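Local coordinates for protein sensor histidine kinase CusS (Escherichia coli, PDB 5KU5) that senses copper and silver ions through its periplasmic domain and activates the response regulator CusR by phosphorylation, at residues N48-A54 / Y128-L134; A67-F73 / L91-M96; F6-D10 / H139-I143. All coordinates share one frame; numbering follows the deposited sequence.

All three contacts lie in the periplasmic sensor domain, which has a PDC fold, and they are nested along the chain: F6-D10/H139-I143 encloses N48-A54/Y128-L134, which encloses A67-F73/L91-M96. Interaction 1 pairs strands 49-54 and 125-135 of the antiparallel sheet. Interaction 2, about 10 Å away between centres, joins two loops beside that sheet and meets it through the S52-D69 bond and I70 on A133. Interaction 3, about 20 Å from interaction 1 between centres, sets helix 2-25 against helix 137-146, which follows strand 125-135. L134 packs on D10 there. Interactions 2 and 3 each hold a ligand of a different silver ion; the second ion is shared with the other subunit.

Interaction 1 (N48-A54 / Y128-L134); sequences NVLISLA and YTLYIAL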
loop_
_atom_site.group_PDB
_atom_site.type_symbol
_atom_site.label_atom_id
_atom_site.label_comp_id
_atom_site.label_asym_id
_atom_site.label_seq_id
_atom_site.Cartn_x
_atom_site.Cartn_y
_atom_site.Cartn_z
ATOM N N ASN A 48 4.426 -7.083 -1.668
ATOM C CA ASN A 48 4.565 -7.550 -0.280
ATOM C C ASN A 48 3.328 -8.264 0.299
ATOM O O ASN A 48 3.198 -8.388 1.521
ATOM C CB ASN A 48 4.945 -6.352 0.603
ATOM C CG ASN A 48 3.843 -5.298 0.681
ATOM O OD1 ASN A 48 2.974 -5.211 -0.191
ATOM N ND2 ASN A 48 3.883 -4.488 1.727
ATOM N N VAL A 49 2.434 -8.734 -0.571
ATOM C CA VAL A 49 1.191 -9.381 -0.154
ATOM C C VAL A 49 0.983 -10.671 -0.950
ATOM O O VAL A 49 1.176 -10.695 -2.167
ATOM C CB VAL A 49 -0.029 -8.443 -0.343
ATOM C CG1 VAL A 49 -1.348 -9.170 -0.082
ATOM C CG2 VAL A 49 0.090 -7.233 0.570
ATOM N N LEU A 50 0.605 -11.735 -0.246
ATOM C CA LEU A 50 0.168 -12.984 -0.865
ATOM C C LEU A 50 -1.280 -13.212 -0.479
ATOM O O LEU A 50 -1.685 -12.884 0.643
ATOM C CB LEU A 50 1.008 -14.160 -0.376
ATOM C CG LEU A 50 2.488 -14.151 -0.751
ATOM C CD1 LEU A 50 3.207 -15.263 -0.006
ATOM C CD2 LEU A 50 2.682 -14.287 -2.255
ATOM N N ILE A 51 -2.064 -13.753 -1.409
ATOM C CA ILE A 51 -3.446 -14.116 -1.118
ATOM C C ILE A 51 -3.749 -15.532 -1.599
ATOM O O ILE A 51 -3.068 -16.062 -2.481
ATOM C CB ILE A 51 -4.468 -13.091 -1.690
ATOM C CG1 ILE A 51 -4.658 -13.238 -3.207
ATOM C CG2 ILE A 51 -4.067 -11.661 -1.337
ATOM C CD1 ILE A 51 -5.895 -14.018 -3.606
ATOM N N SER A 52 -4.773 -16.130 -0.997
ATOM C CA SER A 52 -5.307 -17.411 -1.434
ATOM C C SER A 52 -6.823 -17.393 -1.303
ATOM O O SER A 52 -7.355 -16.977 -0.271
ATOM C CB SER A 52 -4.732 -18.550 -0.600
ATOM O OG SER A 52 -5.214 -19.802 -1.066
ATOM N N LEU A 53 -7.505 -17.844 -2.353
ATOM C CA LEU A 53 -8.956 -17.889 -2.392
ATOM C C LEU A 53 -9.398 -19.349 -2.385
ATOM O O LEU A 53 -9.043 -20.114 -3.286
ATOM C CB LEU A 53 -9.467 -17.170 -3.642
ATOM C CG LEU A 53 -10.959 -16.828 -3.680
ATOM C CD1 LEU A 53 -11.304 -15.766 -2.644
ATOM C CD2 LEU A 53 -11.358 -16.366 -5.074
ATOM N N ALA A 54 -10.148 -19.726 -1.350
ATOM C CA ALA A 54 -10.681 -21.077 -1.204
ATOM C C ALA A 54 -12.152 -21.096 -1.600
ATOM O O ALA A 54 -12.861 -20.106 -1.402
ATOM C CB ALA A 54 -10.518 -21.555 0.230
ATOM N N TYR A 128 -16.771 -17.973 -1.334
ATOM C CA TYR A 128 -15.320 -18.011 -1.116
ATOM C C TYR A 128 -14.906 -17.695 0.317
ATOM O O TYR A 128 -15.647 -17.061 1.066
ATOM C CB TYR A 128 -14.603 -17.006 -2.018
ATOM C CG TYR A 128 -14.833 -17.148 -3.507
ATOM C CD1 TYR A 128 -14.628 -18.366 -4.160
ATOM C CD2 TYR A 128 -15.198 -16.042 -4.280
ATOM C CE1 TYR A 128 -14.818 -18.484 -5.533
ATOM C CE2 TYR A 128 -15.387 -16.149 -5.650
ATOM C CZ TYR A 128 -15.195 -17.368 -6.274
ATOM O OH TYR A 128 -15.385 -17.459 -7.635
ATOM N N THR A 129 -13.706 -18.146 0.675
ATOM C CA THR A 129 -12.981 -17.645 1.839
ATOM C C THR A 129 -11.667 -17.084 1.314
ATOM O O THR A 129 -10.865 -17.818 0.740
ATOM C CB THR A 129 -12.709 -18.748 2.876
ATOM O OG1 THR A 129 -13.952 -19.315 3.296
ATOM C CG2 THR A 129 -11.991 -18.186 4.108
ATOM N N LEU A 130 -11.472 -15.781 1.497
ATOM C CA LEU A 130 -10.259 -15.087 1.071
ATOM C C LEU A 130 -9.249 -15.067 2.214
ATOM O O LEU A 130 -9.583 -14.651 3.320
ATOM C CB LEU A 130 -10.592 -13.650 0.659
ATOM C CG LEU A 130 -9.438 -12.729 0.256
ATOM C CD1 LEU A 130 -8.667 -13.282 -0.938
ATOM C CD2 LEU A 130 -9.974 -11.342 -0.043
ATOM N N TYR A 131 -8.025 -15.517 1.935
ATOM C CA TYR A 131 -6.901 -15.447 2.871
ATOM C C TYR A 131 -5.923 -14.393 2.361
ATOM O O TYR A 131 -5.578 -14.400 1.180
ATOM C CB TYR A 131 -6.194 -16.800 2.962
ATOM C CG TYR A 131 -7.037 -17.897 3.569
ATOM C CD1 TYR A 131 -8.015 -18.547 2.817
ATOM C CD2 TYR A 131 -6.856 -18.296 4.895
ATOM C CE1 TYR A 131 -8.789 -19.559 3.366
ATOM C CE2 TYR A 131 -7.629 -19.304 5.455
ATOM C CZ TYR A 131 -8.595 -19.930 4.688
ATOM O OH TYR A 131 -9.366 -20.934 5.230
ATOM N N ILE A 132 -5.489 -13.497 3.250
ATOM C CA ILE A 132 -4.602 -12.379 2.906
ATOM C C ILE A 132 -3.393 -12.420 3.836
ATOM O O ILE A 132 -3.569 -12.451 5.047
ATOM C CB ILE A 132 -5.298 -11.008 3.098
ATOM C CG1 ILE A 132 -6.661 -10.972 2.388
ATOM C CG2 ILE A 132 -4.403 -9.877 2.587
ATOM C CD1 ILE A 132 -7.534 -9.798 2.786
ATOM N N ALA A 133 -2.186 -12.399 3.267
ATOM C CA ALA A 133 -0.938 -12.397 4.033
ATOM C C ALA A 133 -0.090 -11.174 3.674
ATOM O O ALA A 133 0.242 -10.978 2.508
ATOM C CB ALA A 133 -0.160 -13.676 3.765
ATOM N N LEU A 134 0.255 -10.367 4.679
ATOM C CA LEU A 134 1.095 -9.172 4.513
ATOM C C LEU A 134 2.481 -9.424 5.103
ATOM O O LEU A 134 2.598 -9.953 6.209
ATOM C CB LEU A 134 0.455 -7.965 5.214
ATOM C CG LEU A 134 1.239 -6.644 5.232
ATOM C CD1 LEU A 134 1.386 -6.091 3.826
ATOM C CD2 LEU A 134 0.563 -5.622 6.133
#
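L50 and A133, S52 and Y131, and A54 and T129 form the hydrogen-bonded pairs of two antiparallel neighbours in the PDC-fold sheet, with six backbone bonds between them. A133 N reaches L50 O at 2.7 Å; A54 N meets T129 O at 2.9 Å with a nearly straight N-H...O angle of 176°.

The densely packed face carries V49, I51, L53, L130, I132 and L134, beneath helices 2-25 and 32-44. L53 sends CG anti to its own N (chi1 -166°), which brings CD2 over the centre of the Y128 ring, 3.8 Å from the centroid, a CH-pi contact; its other methyl, CD1, lies 3.6 Å from Y128 CB. Further along, I51 CD1 meets L130 CD1 at 3.9 Å, and V49 CG2 meets L134 CD1 at 3.7 Å.

The opposite face is looser across this pair. L50 and A133 approach only CB to CB, at 4.3 Å, and T129 and Y131 are partly exposed. The Y131 ring turns its edge to S52 O, with CD1 3.5 Å away in the ring plane, while R71 packs on the ring. S52 OG is bonded to D69 of the neighbouring loop.

The facing N-H and C=O groups of the three hydrogen-bonded pairs thus satisfy one another, one face is left apolar for the helices, and a hydroxyl on the other ties the sheet to a loop.

Interaction 2 (A67-F73 / L91-M96); sequences APDIREF and LSGPTM. With AG (silver ion), chain E.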
loop_
_atom_site.group_PDB
_atom_site.type_symbol
_atom_site.label_atom_id
_atom_site.label_comp_id
_atom_site.label_asym_id
_atom_site.label_seq_id
_atom_site.Cartn_x
_atom_site.Cartn_y
_atom_site.Cartn_z
ATOM N N ALA A 67 4.750 -17.294 -4.782
ATOM C CA ALA A 67 5.046 -18.243 -3.708
ATOM C C ALA A 67 4.112 -19.452 -3.748
ATOM O O ALA A 67 3.147 -19.468 -4.515
ATOM C CB ALA A 67 4.921 -17.541 -2.363
ATOM N N PRO A 68 4.399 -20.472 -2.919
ATOM C CA PRO A 68 3.405 -21.512 -2.659
ATOM C C PRO A 68 2.139 -20.957 -2.000
ATOM O O PRO A 68 2.169 -19.874 -1.405
ATOM C CB PRO A 68 4.130 -22.465 -1.703
ATOM C CG PRO A 68 5.572 -22.288 -2.011
ATOM C CD PRO A 68 5.730 -20.846 -2.403
ATOM N N ASP A 69 1.045 -21.705 -2.130
ATOM C CA ASP A 69 -0.243 -21.362 -1.521
ATOM C C ASP A 69 -0.071 -21.183 -0.011
ATOM O O ASP A 69 0.388 -22.103 0.671
ATOM C CB ASP A 69 -1.257 -22.479 -1.830
ATOM C CG ASP A 69 -2.657 -22.203 -1.285
ATOM O OD1 ASP A 69 -2.928 -21.112 -0.739
ATOM O OD2 ASP A 69 -3.502 -23.111 -1.409
ATOM N N ILE A 70 -0.424 -19.997 0.497
ATOM C CA ILE A 70 -0.316 -19.710 1.940
ATOM C C ILE A 70 -1.198 -20.606 2.813
ATOM O O ILE A 70 -0.849 -20.859 3.967
ATOM C CB ILE A 70 -0.557 -18.215 2.306
ATOM C CG1 ILE A 70 -1.985 -17.751 1.968
ATOM C CG2 ILE A 70 0.512 -17.331 1.666
ATOM C CD1 ILE A 70 -2.239 -16.287 2.265
ATOM N N ARG A 71 -2.303 -21.109 2.258
ATOM C CA ARG A 71 -3.180 -22.053 2.974
ATOM C C ARG A 71 -2.491 -23.359 3.385
ATOM O O ARG A 71 -2.947 -24.022 4.317
ATOM C CB ARG A 71 -4.442 -22.362 2.158
ATOM C CG ARG A 71 -5.378 -21.168 2.034
ATOM C CD ARG A 71 -6.663 -21.520 1.310
ATOM N NE ARG A 71 -7.476 -22.453 2.099
ATOM C CZ ARG A 71 -7.909 -23.657 1.706
ATOM N NH1 ARG A 71 -7.648 -24.151 0.491
ATOM N NH2 ARG A 71 -8.638 -24.382 2.551
ATOM N N GLU A 72 -1.397 -23.711 2.709
ATOM C CA GLU A 72 -0.543 -24.831 3.132
ATOM C C GLU A 72 0.216 -24.562 4.442
ATOM O O GLU A 72 0.739 -25.495 5.052
ATOM C CB GLU A 72 0.471 -25.188 2.039
ATOM C CG GLU A 72 -0.136 -25.590 0.702
ATOM C CD GLU A 72 0.889 -26.118 -0.294
ATOM O OE1 GLU A 72 2.066 -26.305 0.071
ATOM O OE2 GLU A 72 0.510 -26.356 -1.457
ATOM N N PHE A 73 0.302 -23.293 4.846
ATOM C CA PHE A 73 0.931 -22.891 6.105
ATOM C C PHE A 73 -0.079 -22.551 7.206
ATOM O O PHE A 73 0.317 -22.127 8.292
ATOM C CB PHE A 73 1.877 -21.711 5.853
ATOM C CG PHE A 73 3.073 -22.076 5.019
ATOM C CD1 PHE A 73 2.959 -22.212 3.637
ATOM C CD2 PHE A 73 4.311 -22.306 5.613
ATOM C CE1 PHE A 73 4.054 -22.568 2.867
ATOM C CE2 PHE A 73 5.413 -22.655 4.846
ATOM C CZ PHE A 73 5.285 -22.787 3.471
ATOM N N LEU A 91 2.516 -16.352 10.221
ATOM C CA LEU A 91 3.110 -17.423 9.425
ATOM C C LEU A 91 4.611 -17.188 9.315
ATOM O O LEU A 91 5.045 -16.055 9.080
ATOM C CB LEU A 91 2.504 -17.455 8.021
ATOM C CG LEU A 91 0.982 -17.440 7.873
ATOM C CD1 LEU A 91 0.616 -17.386 6.399
ATOM C CD2 LEU A 91 0.342 -18.649 8.537
ATOM N N SER A 92 5.398 -18.255 9.480
ATOM C CA SER A 92 6.853 -18.210 9.277
ATOM C C SER A 92 7.264 -18.756 7.893
ATOM O O SER A 92 8.413 -19.146 7.682
ATOM C CB SER A 92 7.564 -18.968 10.399
ATOM O OG SER A 92 7.319 -20.360 10.318
ATOM N N GLY A 93 6.314 -18.774 6.961
ATOM C CA GLY A 93 6.550 -19.107 5.556
ATOM C C GLY A 93 5.238 -18.888 4.822
ATOM O O GLY A 93 4.227 -18.586 5.461
ATOM N N PRO A 94 5.224 -19.034 3.487
ATOM C CA PRO A 94 6.317 -19.394 2.596
ATOM C C PRO A 94 7.226 -18.218 2.263
ATOM O O PRO A 94 6.969 -17.084 2.685
ATOM C CB PRO A 94 5.584 -19.838 1.328
ATOM C CG PRO A 94 4.357 -19.004 1.306
ATOM C CD PRO A 94 3.977 -18.776 2.742
ATOM N N THR A 95 8.275 -18.507 1.499
ATOM C CA THR A 95 9.120 -17.481 0.905
ATOM C C THR A 95 8.475 -17.001 -0.401
ATOM O O THR A 95 8.051 -17.811 -1.225
ATOM C CB THR A 95 10.539 -18.013 0.631
ATOM O OG1 THR A 95 11.134 -18.428 1.868
ATOM C CG2 THR A 95 11.423 -16.941 -0.020
ATOM N N MET A 96 8.389 -15.683 -0.566
ATOM C CA MET A 96 7.919 -15.073 -1.805
ATOM C C MET A 96 9.131 -14.714 -2.646
ATOM O O MET A 96 10.040 -14.044 -2.155
ATOM C CB MET A 96 7.107 -13.810 -1.510
ATOM C CG MET A 96 6.485 -13.172 -2.743
ATOM S SD MET A 96 5.484 -11.727 -2.356
ATOM C CE MET A 96 5.209 -11.082 -4.006
HETATM AG AG AG E . 7.241 -10.134 -1.600
#
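D69 OD1 is gripped twice: by the backbone N of R71, 3.1 Å away, and by the hydroxyl of S52 on the neighbouring strand. The first bond closes an Asx turn and meets OD1 from above the carboxylate plane; OD2 is held by T60. This turn leads into the 3-10 segment 70-72, where F73 N bonds I70 O at 2.8 Å, and so sets F73 and I70 against the loop 91-96 in the PDC-fold sensor domain.

The junction itself is apolar and centres on the cis peptide between G93 and P94. That peptide lies over one face of the F73 ring, with P94 N 3.6 Å above the ring plane near its centre and the G93 carbonyl carbon displaced toward the rim. P94 CD makes a CH-pi contact with the same face, 4.0 Å from the centroid, and P94 CB comes to 3.5 Å from F73 CE1. F73 holds its ring there with CG anti to its carbonyl carbon (chi1 -67°). Replacing F73 by an alanine would probably remove the flat surface under the G93-P94 peptide, opening a gap and letting the cis-proline turn shift.

Around the proline ring, I70 CG2 touches P94 CD from another direction, and P68 slides past it. L91 CD2 lies 3.5 Å from F73 O. P94 O is taken by the indole N-H of W111, which fixes the loop to the sheet. Two residues after P94 the loop brings M96 beside A67, whose CB packs on the M96 backbone, and M96 carries a silver ligand. S47, through its backbone O, and H108, through ND1, bind the same ion, and the extended M96 side chain places SD 2.5 Å from the silver ion.

Interaction 3 (F6-D10 / H139-I143); sequences FAEQD and HLHYI. With AG (silver ion), chain F.
The helical segments 6-10 and 139-143 run nearly antiparallel, at 168°, but their axes stay 12.7 Å apart, so F6 and H139 bridge the distance with their side chains. H139 is held at both nitrogens. ND1 binds the silver ion at 2.5 Å, and NE2 donates to D10 OD1 at 2.7 Å, arriving on the syn side of the carboxylate and 17° out of its plane. D10 OD2 also forms a salt bridge with R112, which helps fix the carboxylate.

A chi1 of -68° turns the F6 ring to the side of its backbone N, and one ring face comes to lie beneath the site: silver sits 3.1 Å above the ring plane, over its centre, an arrangement consistent with a cation-pi interaction. H139 ND1 lies over the same face, nearer the rim, 3.2 Å from F6 CG. At the F6 edge, Y142 CD2 comes to 3.6 Å from F6 CZ, completing an aromatic cluster. Q9 OE1 lies in the H139 ring plane, 3.6 Å from H139 CE1, and Q9 also bonds Q9 of the second subunit.

H5 of the second subunit supplies a further silver ligand, placing the site at the dimer interface. The carboxylate at NE2 would probably make ND1 a stronger donor to silver, and the metal links the subunits.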
loop_
_atom_site.group_PDB
_atom_site.type_symbol
_atom_site.label_atom_id
_atom_site.label_comp_id
_atom_site.label_asym_id
_atom_site.label_seq_id
_atom_site.Cartn_x
_atom_site.Cartn_y
_atom_site.Cartn_z
ATOM N N PHE A 6 3.439 -1.763 15.357
ATOM C CA PHE A 6 3.687 -2.486 14.101
ATOM C C PHE A 6 2.490 -3.350 13.696
ATOM O O PHE A 6 2.151 -3.419 12.515
ATOM C CB PHE A 6 4.934 -3.383 14.199
ATOM C CG PHE A 6 6.256 -2.646 14.317
ATOM C CD1 PHE A 6 6.406 -1.294 13.970
ATOM C CD2 PHE A 6 7.389 -3.347 14.731
ATOM C CE1 PHE A 6 7.643 -0.666 14.079
ATOM C CE2 PHE A 6 8.623 -2.720 14.836
ATOM C CZ PHE A 6 8.751 -1.381 14.509
ATOM N N ALA A 7 1.860 -4.004 14.672
ATOM C CA ALA A 7 0.662 -4.810 14.411
ATOM C C ALA A 7 -0.478 -3.956 13.877
ATOM O O ALA A 7 -1.132 -4.338 12.905
ATOM C CB ALA A 7 0.219 -5.556 15.665
ATOM N N GLU A 8 -0.700 -2.800 14.504
ATOM C CA GLU A 8 -1.769 -1.881 14.087
ATOM C C GLU A 8 -1.528 -1.285 12.694
ATOM O O GLU A 8 -2.478 -1.139 11.918
ATOM C CB GLU A 8 -1.976 -0.766 15.123
ATOM C CG GLU A 8 -2.597 -1.235 16.438
ATOM C CD GLU A 8 -4.043 -1.701 16.299
ATOM O OE1 GLU A 8 -4.822 -1.078 15.543
ATOM O OE2 GLU A 8 -4.410 -2.697 16.957
ATOM N N GLN A 9 -0.272 -0.949 12.384
ATOM C CA GLN A 9 0.120 -0.574 11.012
ATOM C C GLN A 9 -0.324 -1.637 10.004
ATOM O O GLN A 9 -0.968 -1.321 9.004
ATOM C CB GLN A 9 1.642 -0.387 10.884
ATOM C CG GLN A 9 2.199 0.922 11.413
ATOM C CD GLN A 9 3.692 1.053 11.135
ATOM O OE1 GLN A 9 4.471 0.146 11.443
ATOM N NE2 GLN A 9 4.099 2.176 10.544
ATOM N N ASP A 10 0.017 -2.891 10.294
ATOM C CA ASP A 10 -0.320 -4.030 9.428
ATOM C C ASP A 10 -1.821 -4.271 9.334
ATOM O O ASP A 10 -2.348 -4.469 8.242
ATOM C CB ASP A 10 0.369 -5.309 9.919
ATOM C CG ASP A 10 1.881 -5.228 9.837
ATOM O OD1 ASP A 10 2.399 -4.232 9.287
ATOM O OD2 ASP A 10 2.560 -6.153 10.323
ATOM N N HIS A 139 9.544 -5.464 9.872
ATOM C CA HIS A 139 9.291 -5.354 11.328
ATOM C C HIS A 139 10.291 -6.186 12.129
ATOM O O HIS A 139 10.891 -5.694 13.085
ATOM C CB HIS A 139 7.872 -5.809 11.725
ATOM C CG HIS A 139 6.767 -4.995 11.126
ATOM N ND1 HIS A 139 6.641 -3.646 11.345
ATOM C CD2 HIS A 139 5.717 -5.346 10.347
ATOM C CE1 HIS A 139 5.571 -3.191 10.717
ATOM N NE2 HIS A 139 4.995 -4.204 10.101
ATOM N N LEU A 140 10.459 -7.445 11.722
ATOM C CA LEU A 140 11.325 -8.396 12.419
ATOM C C LEU A 140 12.810 -8.049 12.289
ATOM O O LEU A 140 13.567 -8.233 13.242
ATOM C CB LEU A 140 11.073 -9.827 11.917
ATOM C CG LEU A 140 9.652 -10.386 12.076
ATOM C CD1 LEU A 140 9.560 -11.782 11.480
ATOM C CD2 LEU A 140 9.209 -10.395 13.534
ATOM N N HIS A 141 13.223 -7.553 11.119
ATOM C CA HIS A 141 14.597 -7.064 10.930
ATOM C C HIS A 141 14.943 -5.948 11.915
ATOM O O HIS A 141 16.046 -5.924 12.456
ATOM C CB HIS A 141 14.829 -6.562 9.499
ATOM C CG HIS A 141 14.812 -7.645 8.464
ATOM N ND1 HIS A 141 14.358 -7.437 7.179
ATOM C CD2 HIS A 141 15.179 -8.948 8.527
ATOM C CE1 HIS A 141 14.456 -8.561 6.492
ATOM N NE2 HIS A 141 14.948 -9.494 7.287
ATOM N N TYR A 142 13.998 -5.035 12.143
ATOM C CA TYR A 142 14.188 -3.945 13.105
ATOM C C TYR A 142 14.339 -4.459 14.538
ATOM O O TYR A 142 15.266 -4.051 15.241
ATOM C CB TYR A 142 13.040 -2.933 13.018
ATOM C CG TYR A 142 13.100 -1.821 14.050
ATOM C CD1 TYR A 142 13.982 -0.748 13.903
ATOM C CD2 TYR A 142 12.272 -1.841 15.176
ATOM C CE1 TYR A 142 14.039 0.270 14.846
ATOM C CE2 TYR A 142 12.323 -0.828 16.125
ATOM C CZ TYR A 142 13.208 0.226 15.955
ATOM O OH TYR A 142 13.263 1.230 16.895
ATOM N N ILE A 143 13.443 -5.355 14.955
ATOM C CA ILE A 143 13.446 -5.886 16.328
ATOM C C ILE A 143 14.698 -6.723 16.588
ATOM O O ILE A 143 15.370 -6.530 17.603
ATOM C CB ILE A 143 12.170 -6.721 16.636
ATOM C CG1 ILE A 143 10.904 -5.846 16.560
ATOM C CG2 ILE A 143 12.263 -7.405 18.000
ATOM C CD1 ILE A 143 10.863 -4.671 17.520
HETATM AG AG AG F . 8.459 -1.987 11.286
#